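Local structure of citrate lyase (Yersinia pestis, 3QLL) at residues Y43-W48 with A67-I72; L104-N109 with S128-L133; A211-A216 with F248-K253; F230-V235 with A255-Q260. The protein is a putative citrate lyase beta subunit, a CitE-like TIM-barrel protein that probably binds magnesium and acts as a lyase. All blocks are in the same frame, centred on the assembly; numbering follows the deposited sequence.

Interaction 1: Y43-W48 with A67-I72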
loop_
_atom_site.group_PDB
_atom_site.type_symbol
_atom_site.label_atom_id
_atom_site.label_comp_id
_atom_site.label_asym_id
_atom_site.label_seq_id
_atom_site.Cartn_x
_atom_site.Cartn_y
_atom_site.Cartn_z
ATOM N N TYR A 43 -25.246 -2.153 2.911
ATOM C CA TYR A 43 -24.780 -1.741 1.584
ATOM C C TYR A 43 -25.681 -0.610 1.002
ATOM O O TYR A 43 -25.235 0.248 0.244
ATOM C CB TYR A 43 -24.725 -2.936 0.610
ATOM C CG TYR A 43 -23.351 -3.529 0.500
ATOM C CD1 TYR A 43 -22.250 -2.748 0.154
ATOM C CD2 TYR A 43 -23.143 -4.892 0.714
ATOM C CE1 TYR A 43 -20.959 -3.306 0.057
ATOM C CE2 TYR A 43 -21.864 -5.461 0.607
ATOM C CZ TYR A 43 -20.790 -4.664 0.277
ATOM O OH TYR A 43 -19.559 -5.228 0.183
ATOM N N GLN A 44 -26.966 -0.668 1.326
ATOM C CA GLN A 44 -27.934 0.321 0.879
ATOM C C GLN A 44 -27.669 1.718 1.445
ATOM O O GLN A 44 -28.016 2.709 0.813
ATOM C CB GLN A 44 -29.336 -0.142 1.223
ATOM C CG GLN A 44 -29.863 -1.117 0.198
ATOM C CD GLN A 44 -30.935 -2.026 0.781
ATOM O OE1 GLN A 44 -31.335 -1.875 1.942
ATOM N NE2 GLN A 44 -31.378 -3.004 -0.011
ATOM N N THR A 45 -27.123 1.778 2.656
ATOM C CA THR A 45 -26.861 3.049 3.342
ATOM C C THR A 45 -25.779 3.873 2.621
ATOM O O THR A 45 -24.813 3.310 2.057
ATOM C CB THR A 45 -26.417 2.838 4.816
ATOM O OG1 THR A 45 -25.044 2.460 4.886
ATOM C CG2 THR A 45 -27.334 1.824 5.520
ATOM N N ARG A 46 -25.939 5.193 2.625
ATOM C CA ARG A 46 -25.030 6.098 1.925
ATOM C C ARG A 46 -24.441 7.100 2.922
ATOM O O ARG A 46 -23.277 7.503 2.790
ATOM C CB ARG A 46 -25.753 6.861 0.810
ATOM C CG ARG A 46 -26.417 5.995 -0.231
ATOM C CD ARG A 46 -27.578 6.689 -0.897
ATOM N NE ARG A 46 -28.583 7.115 0.077
ATOM C CZ ARG A 46 -29.654 7.859 -0.218
ATOM N NH1 ARG A 46 -29.864 8.268 -1.472
ATOM N NH2 ARG A 46 -30.511 8.197 0.743
ATOM N N SER A 47 -25.277 7.551 3.860
ATOM C CA SER A 47 -24.898 8.579 4.831
ATOM C C SER A 47 -25.011 8.108 6.281
ATOM O O SER A 47 -26.042 7.607 6.702
ATOM C CB SER A 47 -25.759 9.847 4.642
ATOM O OG SER A 47 -27.119 9.521 4.413
ATOM N N TRP A 48 -23.955 8.306 7.036
ATOM C CA TRP A 48 -23.957 8.036 8.464
ATOM C C TRP A 48 -23.677 9.313 9.241
ATOM O O TRP A 48 -22.586 9.874 9.145
ATOM C CB TRP A 48 -22.905 6.973 8.816
ATOM C CG TRP A 48 -23.221 5.634 8.243
ATOM C CD1 TRP A 48 -23.331 5.315 6.915
ATOM C CD2 TRP A 48 -23.422 4.417 8.961
ATOM N NE1 TRP A 48 -23.607 3.990 6.767
ATOM C CE2 TRP A 48 -23.651 3.400 8.001
ATOM C CE3 TRP A 48 -23.407 4.077 10.319
ATOM C CZ2 TRP A 48 -23.898 2.069 8.355
ATOM C CZ3 TRP A 48 -23.659 2.754 10.676
ATOM C CH2 TRP A 48 -23.895 1.764 9.698
ATOM N N ALA A 67 -30.379 11.745 7.008
ATOM C CA ALA A 67 -29.337 10.723 7.028
ATOM C C ALA A 67 -29.917 9.317 6.929
ATOM O O ALA A 67 -30.956 9.037 7.491
ATOM C CB ALA A 67 -28.487 10.858 8.276
ATOM N N ASP A 68 -29.206 8.415 6.257
ATOM C CA ASP A 68 -29.700 7.057 6.153
ATOM C C ASP A 68 -29.569 6.324 7.464
ATOM O O ASP A 68 -30.415 5.507 7.819
ATOM C CB ASP A 68 -28.961 6.300 5.047
ATOM C CG ASP A 68 -29.428 6.707 3.659
ATOM O OD1 ASP A 68 -30.545 7.240 3.547
ATOM O OD2 ASP A 68 -28.665 6.554 2.683
ATOM N N VAL A 69 -28.520 6.646 8.204
ATOM C CA VAL A 69 -28.328 6.090 9.535
ATOM C C VAL A 69 -27.835 7.214 10.431
ATOM O O VAL A 69 -26.890 7.933 10.079
ATOM C CB VAL A 69 -27.256 4.953 9.540
ATOM C CG1 VAL A 69 -27.024 4.423 10.947
ATOM C CG2 VAL A 69 -27.608 3.832 8.561
ATOM N N ALA A 70 -28.450 7.321 11.599
ATOM C CA ALA A 70 -28.005 8.259 12.628
ATOM C C ALA A 70 -27.139 7.536 13.641
ATOM O O ALA A 70 -27.486 6.439 14.119
ATOM C CB ALA A 70 -29.219 8.920 13.320
ATOM N N ILE A 71 -26.012 8.149 13.979
ATOM C CA ILE A 71 -25.147 7.602 15.004
ATOM C C ILE A 71 -25.146 8.445 16.280
ATOM O O ILE A 71 -24.537 9.524 16.336
ATOM C CB ILE A 71 -23.713 7.475 14.522
ATOM C CG1 ILE A 71 -23.675 6.847 13.128
ATOM C CG2 ILE A 71 -22.888 6.671 15.528
ATOM C CD1 ILE A 71 -22.261 6.738 12.595
ATOM N N ILE A 72 -25.788 7.921 17.316
ATOM C CA ILE A 72 -25.699 8.567 18.600
ATOM C C ILE A 72 -24.315 8.364 19.160
ATOM O O ILE A 72 -23.866 7.219 19.328
ATOM C CB ILE A 72 -26.742 7.996 19.575
ATOM C CG1 ILE A 72 -28.136 8.012 18.959
ATOM C CG2 ILE A 72 -26.678 8.726 20.926
ATOM C CD1 ILE A 72 -29.119 7.233 19.760
#

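Interaction 2: L104-N109 with S128-L133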
loop_
_atom_site.group_PDB
_atom_site.type_symbol
_atom_site.label_atom_id
_atom_site.label_comp_id
_atom_site.label_asym_id
_atom_site.label_seq_id
_atom_site.Cartn_x
_atom_site.Cartn_y
_atom_site.Cartn_z
ATOM N N LEU A 104 -30.764 2.827 13.651
ATOM C CA LEU A 104 -30.072 3.640 14.628
ATOM C C LEU A 104 -28.727 3.024 14.971
ATOM O O LEU A 104 -28.617 1.809 15.150
ATOM C CB LEU A 104 -30.924 3.744 15.882
ATOM C CG LEU A 104 -30.451 4.727 16.942
ATOM C CD1 LEU A 104 -30.396 6.123 16.356
ATOM C CD2 LEU A 104 -31.396 4.690 18.117
ATOM N N ALA A 105 -27.702 3.857 15.074
ATOM C CA ALA A 105 -26.370 3.376 15.446
ATOM C C ALA A 105 -25.954 3.996 16.764
ATOM O O ALA A 105 -26.417 5.087 17.117
ATOM C CB ALA A 105 -25.340 3.699 14.346
ATOM N N LEU A 106 -25.138 3.282 17.527
ATOM C CA LEU A 106 -24.583 3.869 18.744
ATOM C C LEU A 106 -23.065 3.690 18.785
ATOM O O LEU A 106 -22.578 2.588 18.899
ATOM C CB LEU A 106 -25.210 3.220 19.982
ATOM C CG LEU A 106 -24.679 3.648 21.353
ATOM C CD1 LEU A 106 -25.014 5.107 21.744
ATOM C CD2 LEU A 106 -25.184 2.688 22.427
ATOM N N ARG A 107 -22.325 4.786 18.761
ATOM C CA ARG A 107 -20.910 4.699 19.018
ATOM C C ARG A 107 -20.607 4.871 20.498
ATOM O O ARG A 107 -20.749 5.974 21.076
ATOM C CB ARG A 107 -20.135 5.731 18.217
ATOM C CG ARG A 107 -18.662 5.683 18.581
ATOM C CD ARG A 107 -17.820 6.450 17.594
ATOM N NE ARG A 107 -17.869 7.892 17.853
ATOM C CZ ARG A 107 -17.117 8.780 17.211
ATOM N NH1 ARG A 107 -16.321 8.402 16.220
ATOM N NH2 ARG A 107 -17.226 10.059 17.500
ATOM N N ILE A 108 -20.170 3.779 21.114
ATOM C CA ILE A 108 -19.763 3.825 22.514
ATOM C C ILE A 108 -18.334 4.273 22.584
ATOM O O ILE A 108 -17.650 4.393 21.572
ATOM C CB ILE A 108 -19.898 2.459 23.181
ATOM C CG1 ILE A 108 -19.013 1.438 22.468
ATOM C CG2 ILE A 108 -21.334 1.992 23.129
ATOM C CD1 ILE A 108 -19.050 0.069 23.074
ATOM N N ASN A 109 -17.873 4.517 23.790
ATOM C CA ASN A 109 -16.475 4.818 23.991
ATOM C C ASN A 109 -15.585 3.567 23.855
ATOM O O ASN A 109 -16.067 2.419 23.825
ATOM C CB ASN A 109 -16.279 5.472 25.348
ATOM C CG ASN A 109 -16.968 6.841 25.427
ATOM O OD1 ASN A 109 -16.343 7.860 25.121
ATOM N ND2 ASN A 109 -18.245 6.868 25.856
ATOM N N SER A 128 -31.757 -2.592 26.193
ATOM C CA SER A 128 -32.063 -2.018 24.884
ATOM C C SER A 128 -30.803 -1.789 24.054
ATOM O O SER A 128 -29.836 -1.185 24.520
ATOM C CB SER A 128 -32.862 -0.723 25.030
ATOM O OG SER A 128 -34.076 -0.957 25.725
ATOM N N LEU A 129 -30.850 -2.216 22.798
ATOM C CA LEU A 129 -29.665 -2.213 21.953
ATOM C C LEU A 129 -29.950 -1.571 20.602
ATOM O O LEU A 129 -31.007 -1.802 20.010
ATOM C CB LEU A 129 -29.120 -3.629 21.763
ATOM C CG LEU A 129 -28.661 -4.324 23.050
ATOM C CD1 LEU A 129 -28.486 -5.819 22.815
ATOM C CD2 LEU A 129 -27.382 -3.707 23.596
ATOM N N PRO A 130 -28.961 -0.817 20.084
ATOM C CA PRO A 130 -29.115 -0.179 18.775
ATOM C C PRO A 130 -29.000 -1.209 17.671
ATOM O O PRO A 130 -28.541 -2.318 17.936
ATOM C CB PRO A 130 -27.917 0.766 18.706
ATOM C CG PRO A 130 -26.854 0.025 19.502
ATOM C CD PRO A 130 -27.609 -0.636 20.642
ATOM N N ASP A 131 -29.414 -0.847 16.468
ATOM C CA ASP A 131 -29.223 -1.730 15.337
ATOM C C ASP A 131 -27.746 -1.921 15.005
ATOM O O ASP A 131 -27.343 -2.968 14.525
ATOM C CB ASP A 131 -29.957 -1.184 14.112
ATOM C CG ASP A 131 -31.390 -0.850 14.411
ATOM O OD1 ASP A 131 -32.136 -1.783 14.764
ATOM O OD2 ASP A 131 -31.753 0.343 14.354
ATOM N N TYR A 132 -26.950 -0.871 15.218
ATOM C CA TYR A 132 -25.530 -0.876 14.950
ATOM C C TYR A 132 -24.790 -0.396 16.162
ATOM O O TYR A 132 -25.081 0.671 16.687
ATOM C CB TYR A 132 -25.179 0.012 13.758
ATOM C CG TYR A 132 -25.735 -0.465 12.456
ATOM C CD1 TYR A 132 -25.215 -1.592 11.818
ATOM C CD2 TYR A 132 -26.816 0.182 11.873
ATOM C CE1 TYR A 132 -25.738 -2.025 10.618
ATOM C CE2 TYR A 132 -27.355 -0.245 10.678
ATOM C CZ TYR A 132 -26.815 -1.348 10.053
ATOM O OH TYR A 132 -27.355 -1.755 8.859
ATOM N N LEU A 133 -23.839 -1.190 16.626
ATOM C CA LEU A 133 -22.954 -0.770 17.676
ATOM C C LEU A 133 -21.631 -0.368 17.037
ATOM O O LEU A 133 -20.955 -1.188 16.444
ATOM C CB LEU A 133 -22.729 -1.902 18.677
ATOM C CG LEU A 133 -21.988 -1.349 19.894
ATOM C CD1 LEU A 133 -22.769 -0.168 20.476
ATOM C CD2 LEU A 133 -21.711 -2.399 20.934
#

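Interaction 3: A211-A216 with F248-K253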
loop_
_atom_site.group_PDB
_atom_site.type_symbol
_atom_site.label_atom_id
_atom_site.label_comp_id
_atom_site.label_asym_id
_atom_site.label_seq_id
_atom_site.Cartn_x
_atom_site.Cartn_y
_atom_site.Cartn_z
ATOM N N ALA A 211 -7.208 2.544 0.592
ATOM C CA ALA A 211 -7.272 1.465 -0.363
ATOM C C ALA A 211 -7.201 0.112 0.365
ATOM O O ALA A 211 -7.936 -0.806 0.021
ATOM C CB ALA A 211 -6.170 1.597 -1.429
ATOM N N ARG A 212 -6.362 0.027 1.396
ATOM C CA ARG A 212 -6.240 -1.184 2.198
ATOM C C ARG A 212 -7.518 -1.459 2.976
ATOM O O ARG A 212 -7.917 -2.615 3.133
ATOM C CB ARG A 212 -5.037 -1.095 3.142
ATOM C CG ARG A 212 -4.602 -2.436 3.631
ATOM C CD ARG A 212 -3.327 -2.402 4.450
ATOM N NE ARG A 212 -3.147 -3.637 5.209
ATOM C CZ ARG A 212 -2.245 -3.761 6.160
ATOM N NH1 ARG A 212 -1.469 -2.722 6.422
ATOM N NH2 ARG A 212 -2.114 -4.903 6.826
ATOM N N LEU A 213 -8.174 -0.406 3.460
ATOM C CA LEU A 213 -9.431 -0.627 4.167
ATOM C C LEU A 213 -10.522 -1.166 3.231
ATOM O O LEU A 213 -11.141 -2.203 3.527
ATOM C CB LEU A 213 -9.904 0.648 4.849
ATOM C CG LEU A 213 -11.318 0.555 5.442
ATOM C CD1 LEU A 213 -11.354 -0.494 6.535
ATOM C CD2 LEU A 213 -11.771 1.886 5.991
ATOM N N VAL A 214 -10.685 -0.526 2.072
ATOM C CA VAL A 214 -11.710 -0.924 1.098
ATOM C C VAL A 214 -11.483 -2.383 0.651
ATOM O O VAL A 214 -12.411 -3.189 0.644
ATOM C CB VAL A 214 -11.717 0.030 -0.131
ATOM C CG1 VAL A 214 -12.612 -0.498 -1.238
ATOM C CG2 VAL A 214 -12.182 1.386 0.291
ATOM N N SER A 215 -10.241 -2.729 0.338
ATOM C CA SER A 215 -9.903 -4.097 -0.049
ATOM C C SER A 215 -10.334 -5.171 0.987
ATOM O O SER A 215 -10.882 -6.189 0.639
ATOM C CB SER A 215 -8.400 -4.203 -0.327
ATOM O OG SER A 215 -8.038 -5.552 -0.504
ATOM N N ALA A 216 -10.092 -4.903 2.257
ATOM C CA ALA A 216 -10.418 -5.798 3.353
ATOM C C ALA A 216 -11.932 -5.960 3.490
ATOM O O ALA A 216 -12.447 -7.085 3.641
ATOM C CB ALA A 216 -9.790 -5.285 4.670
ATOM N N PHE A 248 -12.803 4.977 -5.143
ATOM C CA PHE A 248 -11.956 4.019 -4.432
ATOM C C PHE A 248 -12.684 2.708 -4.078
ATOM O O PHE A 248 -12.038 1.657 -3.922
ATOM C CB PHE A 248 -11.387 4.668 -3.162
ATOM C CG PHE A 248 -9.975 5.044 -3.260
ATOM C CD1 PHE A 248 -9.505 5.749 -4.367
ATOM C CD2 PHE A 248 -9.077 4.694 -2.258
ATOM C CE1 PHE A 248 -8.177 6.110 -4.467
ATOM C CE2 PHE A 248 -7.736 5.046 -2.347
ATOM C CZ PHE A 248 -7.285 5.756 -3.458
ATOM N N GLY A 249 -14.026 2.771 -4.044
ATOM C CA GLY A 249 -14.865 1.637 -3.665
ATOM C C GLY A 249 -15.614 1.701 -2.335
ATOM O O GLY A 249 -16.210 0.728 -1.923
ATOM N N PHE A 250 -15.515 2.815 -1.627
ATOM C CA PHE A 250 -16.410 3.153 -0.505
ATOM C C PHE A 250 -17.884 3.207 -0.972
ATOM O O PHE A 250 -18.168 3.649 -2.095
ATOM C CB PHE A 250 -16.027 4.514 0.129
ATOM C CG PHE A 250 -14.754 4.480 0.940
ATOM C CD1 PHE A 250 -14.772 4.119 2.284
ATOM C CD2 PHE A 250 -13.534 4.755 0.349
ATOM C CE1 PHE A 250 -13.593 4.062 3.021
ATOM C CE2 PHE A 250 -12.362 4.703 1.064
ATOM C CZ PHE A 250 -12.384 4.363 2.404
ATOM N N SER A 251 -18.796 2.725 -0.122
ATOM C CA SER A 251 -20.213 2.634 -0.464
ATOM C C SER A 251 -20.954 3.728 0.248
ATOM O O SER A 251 -22.127 3.973 -0.042
ATOM C CB SER A 251 -20.793 1.276 -0.011
ATOM O OG SER A 251 -20.049 0.193 -0.550
ATOM N N ALA A 252 -20.288 4.353 1.214
ATOM C CA ALA A 252 -20.943 5.349 2.038
ATOM C C ALA A 252 -19.923 6.256 2.655
ATOM O O ALA A 252 -18.749 5.941 2.672
ATOM C CB ALA A 252 -21.795 4.697 3.107
ATOM N N LYS A 253 -20.395 7.335 3.255
ATOM C CA LYS A 253 -19.515 8.290 3.894
ATOM C C LYS A 253 -20.178 8.887 5.154
ATOM O O LYS A 253 -21.371 9.217 5.150
ATOM C CB LYS A 253 -19.130 9.405 2.899
ATOM C CG LYS A 253 -18.192 10.475 3.420
ATOM C CD LYS A 253 -17.732 11.402 2.280
ATOM C CE LYS A 253 -16.741 12.474 2.769
ATOM N NZ LYS A 253 -15.434 11.906 3.208
#

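Interaction 4: F230-V235 with A255-Q260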
loop_
_atom_site.group_PDB
_atom_site.type_symbol
_atom_site.label_atom_id
_atom_site.label_comp_id
_atom_site.label_asym_id
_atom_site.label_seq_id
_atom_site.Cartn_x
_atom_site.Cartn_y
_atom_site.Cartn_z
ATOM N N PHE A 230 -14.262 17.289 7.448
ATOM C CA PHE A 230 -14.241 18.249 8.561
ATOM C C PHE A 230 -14.899 19.608 8.238
ATOM O O PHE A 230 -15.714 20.089 9.023
ATOM C CB PHE A 230 -12.792 18.465 9.061
ATOM C CG PHE A 230 -11.899 19.224 8.090
ATOM C CD1 PHE A 230 -11.659 18.729 6.813
ATOM C CD2 PHE A 230 -11.313 20.437 8.448
ATOM C CE1 PHE A 230 -10.854 19.423 5.911
ATOM C CE2 PHE A 230 -10.501 21.134 7.547
ATOM C CZ PHE A 230 -10.273 20.622 6.278
ATOM N N ASP A 231 -14.478 20.269 7.158
ATOM C CA ASP A 231 -14.958 21.618 6.851
ATOM C C ASP A 231 -16.418 21.615 6.347
ATOM O O ASP A 231 -16.707 21.292 5.188
ATOM C CB ASP A 231 -14.029 22.270 5.824
ATOM C CG ASP A 231 -14.011 23.774 5.918
ATOM O OD1 ASP A 231 -14.999 24.363 6.398
ATOM O OD2 ASP A 231 -12.974 24.366 5.555
ATOM N N VAL A 232 -17.319 22.086 7.195
ATOM C CA VAL A 232 -18.731 22.218 6.846
ATOM C C VAL A 232 -18.972 23.294 5.793
ATOM O O VAL A 232 -19.934 23.205 5.025
ATOM C CB VAL A 232 -19.570 22.565 8.086
ATOM C CG1 VAL A 232 -21.009 22.122 7.888
ATOM C CG2 VAL A 232 -18.955 21.942 9.349
ATOM N N HIS A 233 -18.074 24.276 5.733
ATOM C CA HIS A 233 -18.247 25.406 4.836
ATOM C C HIS A 233 -17.699 25.129 3.449
ATOM O O HIS A 233 -18.146 25.737 2.487
ATOM C CB HIS A 233 -17.603 26.652 5.415
ATOM C CG HIS A 233 -18.218 27.074 6.702
ATOM N ND1 HIS A 233 -19.578 27.038 6.912
ATOM C CD2 HIS A 233 -17.669 27.540 7.847
ATOM C CE1 HIS A 233 -19.842 27.458 8.136
ATOM N NE2 HIS A 233 -18.701 27.772 8.722
ATOM N N ASP A 234 -16.736 24.215 3.354
ATOM C CA ASP A 234 -16.144 23.842 2.076
ATOM C C ASP A 234 -16.934 22.719 1.405
ATOM O O ASP A 234 -16.447 21.570 1.298
ATOM C CB ASP A 234 -14.669 23.434 2.285
ATOM C CG ASP A 234 -13.977 23.017 0.990
ATOM O OD1 ASP A 234 -14.466 23.376 -0.100
ATOM O OD2 ASP A 234 -12.912 22.377 1.052
ATOM N N VAL A 235 -18.088 23.078 0.847
ATOM C CA VAL A 235 -18.926 22.134 0.096
ATOM C C VAL A 235 -18.195 21.510 -1.129
ATOM O O VAL A 235 -18.362 20.329 -1.425
ATOM C CB VAL A 235 -20.267 22.822 -0.346
ATOM C CG1 VAL A 235 -19.989 24.066 -1.190
ATOM C CG2 VAL A 235 -21.218 21.868 -1.060
ATOM N N ALA A 255 -20.591 11.701 8.380
ATOM C CA ALA A 255 -20.856 13.125 8.346
ATOM C C ALA A 255 -20.918 13.610 9.776
ATOM O O ALA A 255 -21.240 12.849 10.672
ATOM C CB ALA A 255 -22.171 13.424 7.593
ATOM N N ILE A 256 -20.649 14.889 9.985
ATOM C CA ILE A 256 -20.612 15.418 11.336
ATOM C C ILE A 256 -21.523 16.630 11.406
ATOM O O ILE A 256 -21.594 17.290 12.433
ATOM C CB ILE A 256 -19.164 15.796 11.777
ATOM C CG1 ILE A 256 -18.309 16.212 10.581
ATOM C CG2 ILE A 256 -18.495 14.626 12.478
ATOM C CD1 ILE A 256 -18.547 17.612 10.103
ATOM N N HIS A 257 -22.267 16.868 10.327
ATOM C CA HIS A 257 -23.238 17.963 10.265
ATOM C C HIS A 257 -24.302 17.684 9.196
ATOM O O HIS A 257 -23.967 17.244 8.092
ATOM C CB HIS A 257 -22.519 19.285 9.958
ATOM C CG HIS A 257 -23.383 20.496 10.133
ATOM N ND1 HIS A 257 -24.510 20.722 9.371
ATOM C CD2 HIS A 257 -23.287 21.547 10.984
ATOM C CE1 HIS A 257 -25.070 21.860 9.746
ATOM N NE2 HIS A 257 -24.346 22.380 10.721
ATOM N N PRO A 258 -25.588 17.884 9.532
ATOM C CA PRO A 258 -26.713 17.561 8.637
ATOM C C PRO A 258 -26.669 18.271 7.266
ATOM O O PRO A 258 -27.294 17.797 6.318
ATOM C CB PRO A 258 -27.939 18.039 9.433
ATOM C CG PRO A 258 -27.514 18.018 10.870
ATOM C CD PRO A 258 -26.047 18.385 10.843
ATOM N N ALA A 259 -25.955 19.386 7.163
ATOM C CA ALA A 259 -25.796 20.080 5.875
ATOM C C ALA A 259 -25.041 19.233 4.833
ATOM O O ALA A 259 -25.155 19.455 3.616
ATOM C CB ALA A 259 -25.079 21.402 6.080
ATOM N N GLN A 260 -24.242 18.290 5.317
ATOM C CA GLN A 260 -23.451 17.469 4.426
ATOM C C GLN A 260 -24.284 16.336 3.844
ATOM O O GLN A 260 -23.947 15.818 2.772
ATOM C CB GLN A 260 -22.225 16.900 5.162
ATOM C CG GLN A 260 -21.217 17.916 5.640
ATOM C CD GLN A 260 -20.090 17.279 6.446
ATOM O OE1 GLN A 260 -20.282 16.250 7.118
ATOM N NE2 GLN A 260 -18.909 17.882 6.388
#

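Interaction 1: Y43-W48 with A67-I72
Arg46 and Asp68 meet with matching first torsions, each with CG beside its backbone N (chi1 -58° and -76°), and a bend at chi3 of Arg46 carries its guanidinium out to the carboxylate. The meeting takes place where the first and second parallel strands of the TIM barrel begin, and it illustrates how a strand pair can be pinned at its N-terminal end. The grip is side-on and the two groups are nearly coplanar: Arg46 NE donates to the syn lone pair of Asp68 OD2 at 2.7 Å, part of a salt bridge, while Arg46 NH2 reaches Asp68 OD1 at 3.0 Å. The anti lone pair of OD2 takes a bond from Arg46 N, so one carboxylate oxygen serves both backbone and side chain, which would tend to stabilise its negative charge.

Pairing begins with Val69 N donating to Ser47 O (3.1 Å); Trp48 stands opposite Val69 in parallel register. Ser47 OG accepts from Asp68 N, and Asn265 of the helix 261-267 is its second partner. On the barrel interior, Val69 lies alongside Trp48 with its CG1 over the six-membered ring, a CH-pi contact, whereas Ile71 CD1 comes to the indole edge. Trp48 also meets the ring of Tyr132. The indole is further fixed by its own segment: Trp48 NE1 donates to Thr45 OG1 at 2.8 Å, with the oxygen 21° out of the ring plane.

Interaction 2: L104-N109 with S128-L133
Pro130 presses its ring against Leu106 in the approach to the fourth barrel strand, CG lying 3.6 Å from Leu106 CB. This apolar contact forms before the strands 104-107 and 132-135 are properly paired, on the side of the sheet that faces the helix 114-125. Asp131 follows and turns its carboxylate back to the start of the neighbouring strand: CG sits beside its own backbone N (chi1 -51°), which lets OD2 take the Leu104 N-H through its anti lone pair at 2.8 Å, with an N-H...O angle of 162°. A side chain here does the work of a strand carbonyl.

At Tyr132 regular parallel pairing takes over. Its N donates to Leu104 O and its O accepts from Leu106 N, the latter bond being 2.7 Å long, so the residue brackets Ala105 from across the strand gap. Tyr132 CB rests on Ala105 CB on the barrel interior, and Tyr132 OH is hydrogen-bonded to Thr42 OG1. Leu133 points to the other face, toward the helical layer. CG anti to the backbone N (chi1 -170°) carries its CD1 over the neighbouring strand to Ile108 CG2, 3.7 Å away, the two side chains crossing at about a right angle.

The two strands and the helix 114-125 make a beta-alpha-beta unit, the repeating element of a TIM barrel. Chemically, the contact divides its labour: a carboxylate satisfies the backbone N-H where the strand opens, and main-chain bonds and aliphatic packing hold together the strand that carries Arg107, a predicted substrate-binding residue, and its neighbour.

Interaction 3: A211-A216 with F248-K253
Val214 sets one methyl over a face of the Phe250 ring, displaced toward its rim, and this is the tight part of the contact: CG2 is 3.4 Å from Phe250 CE2 and 3.6 Å from the ring centroid, 19° off the normal, a CH-pi contact. The valine torsion sorts its two branches, with CG2 beside the backbone N over the ring and CG1, anti to that N (chi1 171°), against Phe248 O at 3.5 Å. Gly249, without a side chain, ends helix 235-248 in a Schellman motif at positive phi and lets its backbone lie against Val214 CG1.

The packing is looser at Leu213 and Ala211. Leu213 CD2 stays 4.1 Å from Phe250 CE1, the two side chains crossing at about a right angle, and Ala211 CB lies 3.9 Å from Phe248 CE2. No hydrogen bond joins the segments; what passes between them is mainly apolar contact. The second subunit covers both parts: its Leu208 packs on Ala211, its Pro205 on Phe248 and its Ile197 on Val214.

In the helical layer round the barrel, helix 203-220 is thus set against the turn leading from helix 235-248 to strand 252-255, with Phe250 also resting on Ala224 and Asp226 of strand 224-226.

Interaction 4: F230-V235 with A255-Q260
Val232 lays its CG1 methyl over one face of the His257 imidazole, 3.6 Å above the ring plane and displaced toward the rim. The closest ring atom is His257 CG, and the CG1-to-centroid distance of 3.9 Å makes this a CH-pi contact. The two side chains cross at about a right angle. Val232 CG1 is anti to its own backbone N (chi1 -155°), which sends that branch over the imidazole; CG2 stays on the side of Ile256 CD1, at a loose 4.4 Å.

What steadies the imidazole is a bond within its own segment. Ala259 N donates to His257 ND1 at 3.0 Å, lying in the ring plane with an N-H...N angle of 170°, so the rotation of the ring is fixed. These loops follow the seventh and eighth strands of the TIM barrel, at the C-terminal ends where this fold carries its active sites, and lead into helices 235-248 and 261-267. The 230-235 loop is braced by its own side chains: Asp231 OD1 accepts from His233 N in an Asx turn, and Asp234 caps the helix 235-248 through Gly237 N.

Gln260 OE1 accepts from Ile256 N at 3.2 Å within its own loop, while NE2 crosses to Phe229 O, just before the segment 230-235.

How the interactions relate
The four contacts sample one closed parallel barrel. Interactions 1 and 2 pair strands one with two and three with four, with centres about 12 Å apart, and are linked where Ala70 O meets Ala105 N at 2.8 Å. Interaction 1 also reaches interaction 3 across the seam where the first and last strands meet, Arg46 O lying 2.9 Å from Lys253 N. Interactions 2 and 3 lie on opposite sides of the chain's centre, about 22 Å between centres. Interactions 3 and 4 cross in sequence, and interaction 4 touches interaction 1 at Ala255. Toward the predicted substrate site, Arg107 belongs to interaction 2, with the side chain of Ile71 about 4 Å and that of Ile256 about 7 Å from its own.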